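Local coordinates for VMB-1 (Vibrio alginolyticus, PDB 6JV4), which binds two zinc ions and, as a subclass B1 metallo-beta-lactamase, probably hydrolyses beta-lactams to substituted beta-amino acids, at residues A[19-24]-A[156-161]; A[43-48]-A[132-137]; A[63-68]-A[91-96]. All blocks are in the same frame, centred on the assembly; numbering follows the deposited sequence.

Contact 1 (A[19-24]-A[156-161])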
loop_
_atom_site.group_PDB
_atom_site.type_symbol
_atom_site.label_atom_id
_atom_site.label_comp_id
_atom_site.label_asym_id
_atom_site.label_seq_id
_atom_site.Cartn_x
_atom_site.Cartn_y
_atom_site.Cartn_z
ATOM N N ASP A 19 7.618 -1.911 17.264
ATOM C CA ASP A 19 8.473 -0.750 17.593
ATOM C C ASP A 19 8.868 0.019 16.347
ATOM O O ASP A 19 9.067 1.218 16.440
ATOM C CB ASP A 19 9.757 -1.202 18.301
ATOM C CG ASP A 19 9.498 -1.542 19.749
ATOM O OD1 ASP A 19 8.496 -1.034 20.311
ATOM O OD2 ASP A 19 10.253 -2.355 20.281
ATOM N N ASN A 20 9.002 -0.667 15.213
ATOM C CA ASN A 20 9.538 -0.026 13.988
ATOM C C ASN A 20 8.420 0.187 12.940
ATOM O O ASN A 20 8.764 0.627 11.857
ATOM C CB ASN A 20 10.691 -0.846 13.425
ATOM C CG ASN A 20 11.851 -0.874 14.397
ATOM O OD1 ASN A 20 12.280 0.174 14.859
ATOM N ND2 ASN A 20 12.322 -2.062 14.741
ATOM N N VAL A 21 7.184 -0.252 13.197
ATOM C CA VAL A 21 6.138 -0.263 12.136
ATOM C C VAL A 21 4.869 0.370 12.707
ATOM O O VAL A 21 4.280 -0.222 13.641
ATOM C CB VAL A 21 5.890 -1.684 11.589
ATOM C CG1 VAL A 21 4.901 -1.684 10.432
ATOM C CG2 VAL A 21 7.186 -2.335 11.094
ATOM N N TYR A 22 4.384 1.429 12.060
ATOM C CA TYR A 22 3.096 2.051 12.391
ATOM C C TYR A 22 2.183 1.941 11.178
ATOM O O TYR A 22 2.677 1.957 10.041
ATOM C CB TYR A 22 3.295 3.507 12.783
ATOM C CG TYR A 22 3.931 3.636 14.147
ATOM C CD1 TYR A 22 3.173 3.951 15.269
ATOM C CD2 TYR A 22 5.294 3.446 14.291
ATOM C CE1 TYR A 22 3.769 4.088 16.519
ATOM C CE2 TYR A 22 5.907 3.597 15.533
ATOM C CZ TYR A 22 5.137 3.899 16.639
ATOM O OH TYR A 22 5.769 4.034 17.851
ATOM N N GLN A 23 0.920 1.752 11.468
ATOM C CA GLN A 23 -0.140 1.803 10.474
ATOM C C GLN A 23 -0.685 3.225 10.439
ATOM O O GLN A 23 -1.243 3.673 11.451
ATOM C CB GLN A 23 -1.198 0.783 10.853
ATOM C CG GLN A 23 -2.391 0.685 9.902
ATOM C CD GLN A 23 -3.417 -0.276 10.467
ATOM O OE1 GLN A 23 -3.289 -0.769 11.581
ATOM N NE2 GLN A 23 -4.459 -0.587 9.725
ATOM N N HIS A 24 -0.659 3.892 9.300
ATOM C CA HIS A 24 -1.364 5.184 9.126
ATOM C C HIS A 24 -2.729 4.954 8.485
ATOM O O HIS A 24 -2.860 4.073 7.642
ATOM C CB HIS A 24 -0.574 6.222 8.349
ATOM C CG HIS A 24 -0.252 5.961 6.916
ATOM N ND1 HIS A 24 -1.188 6.137 5.874
ATOM C CD2 HIS A 24 0.952 5.727 6.332
ATOM C CE1 HIS A 24 -0.550 5.923 4.717
ATOM N NE2 HIS A 24 0.759 5.710 4.978
ATOM N N GLU A 156 9.497 -8.383 10.882
ATOM C CA GLU A 156 8.232 -8.495 11.644
ATOM C C GLU A 156 7.234 -9.483 11.012
ATOM O O GLU A 156 6.161 -9.721 11.628
ATOM C CB GLU A 156 7.569 -7.122 11.647
ATOM C CG GLU A 156 8.396 -6.050 12.306
ATOM C CD GLU A 156 9.508 -5.363 11.542
ATOM O OE1 GLU A 156 9.666 -5.602 10.322
ATOM O OE2 GLU A 156 10.267 -4.625 12.206
ATOM N N LYS A 157 7.530 -9.991 9.839
ATOM C CA LYS A 157 6.661 -10.888 9.037
ATOM C C LYS A 157 5.336 -10.150 8.791
ATOM O O LYS A 157 4.249 -10.763 8.843
ATOM C CB LYS A 157 6.435 -12.231 9.734
ATOM C CG LYS A 157 7.697 -12.950 10.221
ATOM C CD LYS A 157 8.620 -13.237 9.078
ATOM C CE LYS A 157 9.897 -13.955 9.484
ATOM N NZ LYS A 157 10.760 -13.061 10.283
ATOM N N ILE A 158 5.448 -8.873 8.448
ATOM C CA ILE A 158 4.267 -8.064 8.054
ATOM C C ILE A 158 4.258 -7.972 6.544
ATOM O O ILE A 158 5.255 -7.487 5.957
ATOM C CB ILE A 158 4.269 -6.696 8.713
ATOM C CG1 ILE A 158 4.129 -6.831 10.227
ATOM C CG2 ILE A 158 3.178 -5.811 8.084
ATOM C CD1 ILE A 158 4.382 -5.568 10.981
ATOM N N LEU A 159 3.132 -8.324 5.948
ATOM C CA LEU A 159 2.977 -8.156 4.496
ATOM C C LEU A 159 1.985 -7.018 4.261
ATOM O O LEU A 159 0.798 -7.169 4.669
ATOM C CB LEU A 159 2.436 -9.447 3.882
ATOM C CG LEU A 159 2.163 -9.320 2.384
ATOM C CD1 LEU A 159 3.470 -9.086 1.634
ATOM C CD2 LEU A 159 1.463 -10.598 1.887
ATOM N N PHE A 160 2.438 -5.910 3.693
ATOM C CA PHE A 160 1.532 -4.821 3.212
ATOM C C PHE A 160 0.983 -5.214 1.856
ATOM O O PHE A 160 1.694 -5.263 0.856
ATOM C CB PHE A 160 2.215 -3.456 3.113
ATOM C CG PHE A 160 1.226 -2.385 2.749
ATOM C CD1 PHE A 160 0.319 -1.943 3.694
ATOM C CD2 PHE A 160 1.163 -1.883 1.462
ATOM C CE1 PHE A 160 -0.630 -0.981 3.369
ATOM C CE2 PHE A 160 0.192 -0.947 1.124
ATOM C CZ PHE A 160 -0.716 -0.507 2.066
ATOM N N GLY A 161 -0.286 -5.603 1.830
ATOM C CA GLY A 161 -0.970 -6.061 0.619
ATOM C C GLY A 161 -1.495 -4.924 -0.242
ATOM O O GLY A 161 -1.585 -5.058 -1.476
HETATM O O HOH W 1 9.500 -3.952 14.620
#
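Val21 lays its CG2 methyl over the flat face of the Glu156 carboxylate. The evidence is in the distances: CG2 of Val21 is 3.8 Å from CD of Glu156, and its separations from the two oxygens are nearly even, 4.2 Å to OE1 and 4.0 Å to OE2. Glu156 can offer that face because its chain is bent at the second torsion (chi2 82°), which folds the carboxylate back across the methyl. The other branch of Val21 has a different partner. CG1, held anti to the backbone N (chi1 -176°), points at the end of Ile158, and the two side chains meet tip to tip with CD1 of Ile158 at 4.0 Å. Leu153 of strand 150-153 also touches Val21.

At the polar margin, Asn20 crosses Glu156 almost perpendicularly, its amide plane 79° from the carboxylate. A water bridges the two residues: it donates to OE2 of Glu156 at 2.6 Å and accepts a weak bond from the backbone N of Asn20 at 3.4 Å. The carboxylate thus has a methyl against one face and a water at OE2. Lys157, with positive phi, and Ile158 both face Leu153 in a G1 beta bulge just beyond Glu156. Strands 21-30 and 158-162 belong to different sheets, and the side chains between them pack in the interface of the beta sandwich at the core of the metallo-beta-lactamase alpha-beta/beta-alpha fold.

Contact 2 (A[43-48]-A[132-137])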
loop_
_atom_site.group_PDB
_atom_site.type_symbol
_atom_site.label_atom_id
_atom_site.label_comp_id
_atom_site.label_asym_id
_atom_site.label_seq_id
_atom_site.Cartn_x
_atom_site.Cartn_y
_atom_site.Cartn_z
ATOM N N VAL A 43 7.568 2.901 8.291
ATOM C CA VAL A 43 8.634 1.955 8.700
ATOM C C VAL A 43 9.813 2.786 9.178
ATOM O O VAL A 43 10.309 3.671 8.429
ATOM C CB VAL A 43 8.988 0.959 7.592
ATOM C CG1 VAL A 43 10.079 -0.016 8.041
ATOM C CG2 VAL A 43 7.758 0.200 7.154
ATOM N N ILE A 44 10.277 2.444 10.378
ATOM C CA ILE A 44 11.384 3.186 11.052
ATOM C C ILE A 44 12.617 2.289 11.002
ATOM O O ILE A 44 12.510 1.107 11.406
ATOM C CB ILE A 44 11.006 3.553 12.490
ATOM C CG1 ILE A 44 9.769 4.445 12.537
ATOM C CG2 ILE A 44 12.190 4.204 13.229
ATOM C CD1 ILE A 44 9.143 4.507 13.882
ATOM N N ASN A 45 13.724 2.867 10.534
ATOM C CA ASN A 45 15.050 2.234 10.391
ATOM C C ASN A 45 16.085 3.198 10.999
ATOM O O ASN A 45 16.502 4.143 10.319
ATOM C CB ASN A 45 15.344 1.887 8.929
ATOM C CG ASN A 45 16.632 1.126 8.731
ATOM O OD1 ASN A 45 16.929 0.269 9.538
ATOM N ND2 ASN A 45 17.381 1.402 7.675
ATOM N N GLY A 46 16.438 2.955 12.266
ATOM C CA GLY A 46 17.297 3.842 13.075
ATOM C C GLY A 46 16.619 5.174 13.237
ATOM O O GLY A 46 15.540 5.190 13.877
ATOM N N THR A 47 17.179 6.242 12.678
ATOM C CA THR A 47 16.579 7.596 12.771
ATOM C C THR A 47 15.868 7.953 11.468
ATOM O O THR A 47 15.465 9.108 11.354
ATOM C CB THR A 47 17.596 8.679 13.134
ATOM O OG1 THR A 47 18.605 8.666 12.133
ATOM C CG2 THR A 47 18.161 8.450 14.516
ATOM N N GLU A 48 15.778 7.017 10.519
ATOM C CA GLU A 48 15.126 7.308 9.223
ATOM C C GLU A 48 13.739 6.658 9.228
ATOM O O GLU A 48 13.566 5.564 9.760
ATOM C CB GLU A 48 15.986 6.821 8.068
ATOM C CG GLU A 48 17.377 7.444 8.081
ATOM C CD GLU A 48 18.257 6.947 6.952
ATOM O OE1 GLU A 48 18.096 5.782 6.525
ATOM O OE2 GLU A 48 19.126 7.728 6.529
ATOM N N ASP A 132 17.055 -1.508 2.820
ATOM C CA ASP A 132 18.006 -2.654 2.866
ATOM C C ASP A 132 17.798 -3.474 4.144
ATOM O O ASP A 132 17.965 -2.927 5.232
ATOM C CB ASP A 132 19.450 -2.158 2.725
ATOM C CG ASP A 132 19.781 -1.700 1.310
ATOM O OD1 ASP A 132 19.076 -2.133 0.347
ATOM O OD2 ASP A 132 20.752 -0.926 1.155
ATOM N N GLY A 133 17.412 -4.743 3.985
ATOM C CA GLY A 133 17.217 -5.719 5.077
ATOM C C GLY A 133 15.898 -5.537 5.820
ATOM O O GLY A 133 15.698 -6.230 6.855
ATOM N N VAL A 134 15.063 -4.582 5.404
ATOM C CA VAL A 134 13.895 -4.144 6.228
ATOM C C VAL A 134 12.602 -4.229 5.409
ATOM O O VAL A 134 11.575 -4.518 6.000
ATOM C CB VAL A 134 14.111 -2.721 6.763
ATOM C CG1 VAL A 134 12.927 -2.179 7.550
ATOM C CG2 VAL A 134 15.360 -2.715 7.635
ATOM N N ALA A 135 12.637 -3.815 4.150
ATOM C CA ALA A 135 11.408 -3.743 3.329
ATOM C C ALA A 135 11.713 -4.131 1.892
ATOM O O ALA A 135 12.541 -3.460 1.256
ATOM C CB ALA A 135 10.749 -2.403 3.417
ATOM N N SER A 136 10.968 -5.126 1.385
ATOM C CA SER A 136 11.145 -5.707 0.043
ATOM C C SER A 136 9.870 -5.520 -0.771
ATOM O O SER A 136 8.824 -5.973 -0.306
ATOM C CB SER A 136 11.465 -7.187 0.137
ATOM O OG SER A 136 12.590 -7.350 1.000
ATOM N N VAL A 137 9.993 -4.910 -1.926
ATOM C CA VAL A 137 8.868 -4.790 -2.902
ATOM C C VAL A 137 8.788 -6.041 -3.747
ATOM O O VAL A 137 9.836 -6.595 -4.193
ATOM C CB VAL A 137 9.077 -3.556 -3.785
ATOM C CG1 VAL A 137 8.150 -3.567 -4.992
ATOM C CG2 VAL A 137 8.900 -2.295 -2.971
#
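Asn45 N donates to Glu48 O at 2.8 Å, and Glu48 N returns a bond to Asn45 O at 3.0 Å; this reciprocal pair closes a beta hairpin with a two-residue loop, joining strands 36-45 and 48-52. The connection is a type II' turn, with Gly46 taking the positive phi (62°) that this turn requires at its second position. The hairpin lies in the seven-stranded sheet of the metallo-beta-lactamase sandwich, while Val134, which it touches, leads into strand 135-138 of the five-stranded sheet.

The contact falls on the two methyls of Val134. One methyl goes to each of two residues whose CB atoms lie on the same side of the strand, Val43 and Asn45, with Ile44 between them pointing the other way. Val134 and Ala135 both face Ile131 in a classic beta bulge, and Ile131 in turn touches Val43 and Asn45. Glu129 holds the chain on both sides of Val134, OE1 accepting from Gly133 N before it and OE2 bonding Ser136 OG after it, and Gly133 O receives Asn155 ND2.

Asn45 keeps CG anti to its own N (chi1 -175°), which carries the amide to the flank of Val134, where OD1 of Asn45 lies 3.9 Å from CG2 of Val134. Val43 and Val134 run alongside one another with opposed senses, their closest approach being CG1 of Val43 to CG1 of Val134 at 3.6 Å.

Contact 3 (A[63-68]-A[91-96])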
loop_
_atom_site.group_PDB
_atom_site.type_symbol
_atom_site.label_atom_id
_atom_site.label_comp_id
_atom_site.label_asym_id
_atom_site.label_seq_id
_atom_site.Cartn_x
_atom_site.Cartn_y
_atom_site.Cartn_z
ATOM N N GLN A 63 0.215 16.073 8.292
ATOM C CA GLN A 63 0.150 15.717 9.735
ATOM C C GLN A 63 1.089 14.532 10.013
ATOM O O GLN A 63 1.778 14.519 11.073
ATOM C CB GLN A 63 -1.271 15.391 10.153
ATOM C CG GLN A 63 -2.184 16.619 10.135
ATOM C CD GLN A 63 -3.635 16.206 10.052
ATOM O OE1 GLN A 63 -3.972 15.033 10.149
ATOM N NE2 GLN A 63 -4.540 17.176 9.895
ATOM N N LEU A 64 1.148 13.581 9.075
ATOM C CA LEU A 64 2.022 12.397 9.263
ATOM C C LEU A 64 3.488 12.855 9.256
ATOM O O LEU A 64 4.264 12.364 10.108
ATOM C CB LEU A 64 1.766 11.375 8.155
ATOM C CG LEU A 64 2.565 10.077 8.305
ATOM C CD1 LEU A 64 2.329 9.430 9.661
ATOM C CD2 LEU A 64 2.240 9.112 7.168
ATOM N N ILE A 65 3.868 13.724 8.335
ATOM C CA ILE A 65 5.267 14.258 8.273
ATOM C C ILE A 65 5.578 14.985 9.587
ATOM O O ILE A 65 6.672 14.750 10.174
ATOM C CB ILE A 65 5.438 15.148 7.043
ATOM C CG1 ILE A 65 5.462 14.294 5.770
ATOM C CG2 ILE A 65 6.679 16.039 7.131
ATOM C CD1 ILE A 65 5.227 15.090 4.537
ATOM N N GLU A 66 4.643 15.773 10.105
ATOM C CA GLU A 66 4.853 16.497 11.402
ATOM C C GLU A 66 5.091 15.472 12.510
ATOM O O GLU A 66 6.011 15.667 13.342
ATOM C CB GLU A 66 3.662 17.406 11.748
ATOM C CG GLU A 66 3.571 18.641 10.883
ATOM C CD GLU A 66 2.199 19.310 10.780
ATOM O OE1 GLU A 66 2.004 20.112 9.810
ATOM O OE2 GLU A 66 1.314 19.038 11.656
ATOM N N TRP A 67 4.285 14.417 12.580
ATOM C CA TRP A 67 4.398 13.390 13.644
ATOM C C TRP A 67 5.739 12.689 13.556
ATOM O O TRP A 67 6.383 12.519 14.619
ATOM C CB TRP A 67 3.269 12.377 13.553
ATOM C CG TRP A 67 3.357 11.263 14.539
ATOM C CD1 TRP A 67 2.861 11.243 15.808
ATOM C CD2 TRP A 67 3.886 9.948 14.293
ATOM N NE1 TRP A 67 3.059 10.008 16.375
ATOM C CE2 TRP A 67 3.701 9.201 15.476
ATOM C CE3 TRP A 67 4.537 9.354 13.213
ATOM C CZ2 TRP A 67 4.112 7.873 15.594
ATOM C CZ3 TRP A 67 4.959 8.045 13.336
ATOM C CH2 TRP A 67 4.762 7.323 14.514
ATOM N N ILE A 68 6.152 12.308 12.344
ATOM C CA ILE A 68 7.468 11.634 12.135
ATOM C C ILE A 68 8.584 12.550 12.650
ATOM O O ILE A 68 9.429 12.078 13.427
ATOM C CB ILE A 68 7.662 11.235 10.663
ATOM C CG1 ILE A 68 6.678 10.121 10.285
ATOM C CG2 ILE A 68 9.104 10.812 10.400
ATOM C CD1 ILE A 68 6.677 9.820 8.813
ATOM N N ILE A 91 2.303 12.169 -4.004
ATOM C CA ILE A 91 3.618 12.241 -4.695
ATOM C C ILE A 91 4.045 13.704 -4.898
ATOM O O ILE A 91 5.222 14.025 -4.662
ATOM C CB ILE A 91 3.571 11.414 -5.979
ATOM C CG1 ILE A 91 3.637 9.912 -5.662
ATOM C CG2 ILE A 91 4.664 11.813 -6.924
ATOM C CD1 ILE A 91 3.569 9.079 -6.901
ATOM N N PRO A 92 3.175 14.628 -5.394
ATOM C CA PRO A 92 3.616 15.988 -5.652
ATOM C C PRO A 92 4.155 16.648 -4.387
ATOM O O PRO A 92 5.237 17.253 -4.451
ATOM C CB PRO A 92 2.359 16.674 -6.209
ATOM C CG PRO A 92 1.585 15.528 -6.843
ATOM C CD PRO A 92 1.806 14.384 -5.877
ATOM N N LEU A 93 3.434 16.537 -3.272
ATOM C CA LEU A 93 3.878 17.109 -1.983
ATOM C C LEU A 93 5.233 16.519 -1.621
ATOM O O LEU A 93 6.121 17.292 -1.214
ATOM C CB LEU A 93 2.854 16.834 -0.882
ATOM C CG LEU A 93 3.297 17.272 0.504
ATOM C CD1 LEU A 93 3.477 18.807 0.556
ATOM C CD2 LEU A 93 2.334 16.799 1.556
ATOM N N LEU A 94 5.391 15.185 -1.686
ATOM C CA LEU A 94 6.677 14.597 -1.237
ATOM C C LEU A 94 7.796 15.054 -2.171
ATOM O O LEU A 94 8.912 15.387 -1.667
ATOM C CB LEU A 94 6.564 13.071 -1.202
ATOM C CG LEU A 94 5.549 12.499 -0.223
ATOM C CD1 LEU A 94 5.514 10.977 -0.294
ATOM C CD2 LEU A 94 5.794 12.915 1.197
ATOM N N ASN A 95 7.529 15.124 -3.463
ATOM C CA ASN A 95 8.557 15.541 -4.450
ATOM C C ASN A 95 8.939 17.006 -4.150
ATOM O O ASN A 95 10.155 17.310 -4.141
ATOM C CB ASN A 95 8.073 15.313 -5.873
ATOM C CG ASN A 95 8.155 13.861 -6.328
ATOM O OD1 ASN A 95 8.701 12.989 -5.617
ATOM N ND2 ASN A 95 7.541 13.599 -7.478
ATOM N N ASP A 96 7.955 17.836 -3.842
ATOM C CA ASP A 96 8.173 19.258 -3.434
ATOM C C ASP A 96 9.034 19.376 -2.180
ATOM O O ASP A 96 9.848 20.319 -2.179
ATOM C CB ASP A 96 6.858 19.992 -3.231
ATOM C CG ASP A 96 6.190 20.369 -4.525
ATOM O OD1 ASP A 96 6.856 20.265 -5.564
ATOM O OD2 ASP A 96 5.016 20.765 -4.477
#
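Ile65 reaches from helix 58-70 with its terminal methyl directed at two leucines of helix 91-96, crossing Leu94 obliquely. This is helix-to-helix packing in one of the outer helical layers of the alpha-beta/beta-alpha fold, where helix 58-70 lies against the seven-stranded sheet through Leu64 on Met51 and Ile68 on Val42.

The meeting is narrow. The CA atoms of Ile65 and Leu94 are 9.6 Å apart, and the space between the helices is bridged by side-chain methyls. On one side, CG1 of Ile65 lies anti to the carbonyl carbon (chi1 -72°), and a further extended torsion carries CD1 outward. On the other, Leu94 starts from a CB that does not aim at Ile65, yet its end comes nearer: CG is also anti to the carbonyl carbon, and chi2 of 179° sends CD1 straight on from CA, so that CD2 is the branch turned off to the side, and it is this one that meets Ile65. Leu93, whose CB does point across, takes the more distant part with its own CD2, 4.5 Å from CD1 of Ile65.

The two leucine methyls, CD2 of Leu93 and CD2 of Leu94, are 5.2 Å apart, so CD1 of Ile65 sits over the pair, nearer to Leu94. Leu97 and Met51 of strand 48-52 also touch Ile65, which is buried where the two helices meet the sheet. Helix 91-96 is further tied by Asn95, bonded through OD1 to Thr101 OG1 and through ND2 to Glu117 OE2. The closest approach is CD1 of Ile65 to CD2 of Leu94, at 4.0 Å.

Contacts 1 and 2 both lie between the two sheets, contact 2 through the loop leading into strand 135-138; their centres are 11 Å apart, and a probable hydrogen bond from Ile44 N to Asn20 O (2.8 Å) couples them directly between adjacent strands 21-30 and 36-45. Contact 3, centred 19 Å from contact 1, lies in the helical layer; it meets contact 1 where Leu64 CD2 touches His24 CD2 at 3.7 Å and Trp67 packs edge-to-face on Tyr22. Contacts 2 and 3 approach to about 5 Å between nearest atoms. All three lie away from the zinc sites (His82, His84 and His144; Asp86, Cys163 and His205), although strand 158-162 runs up to Cys163.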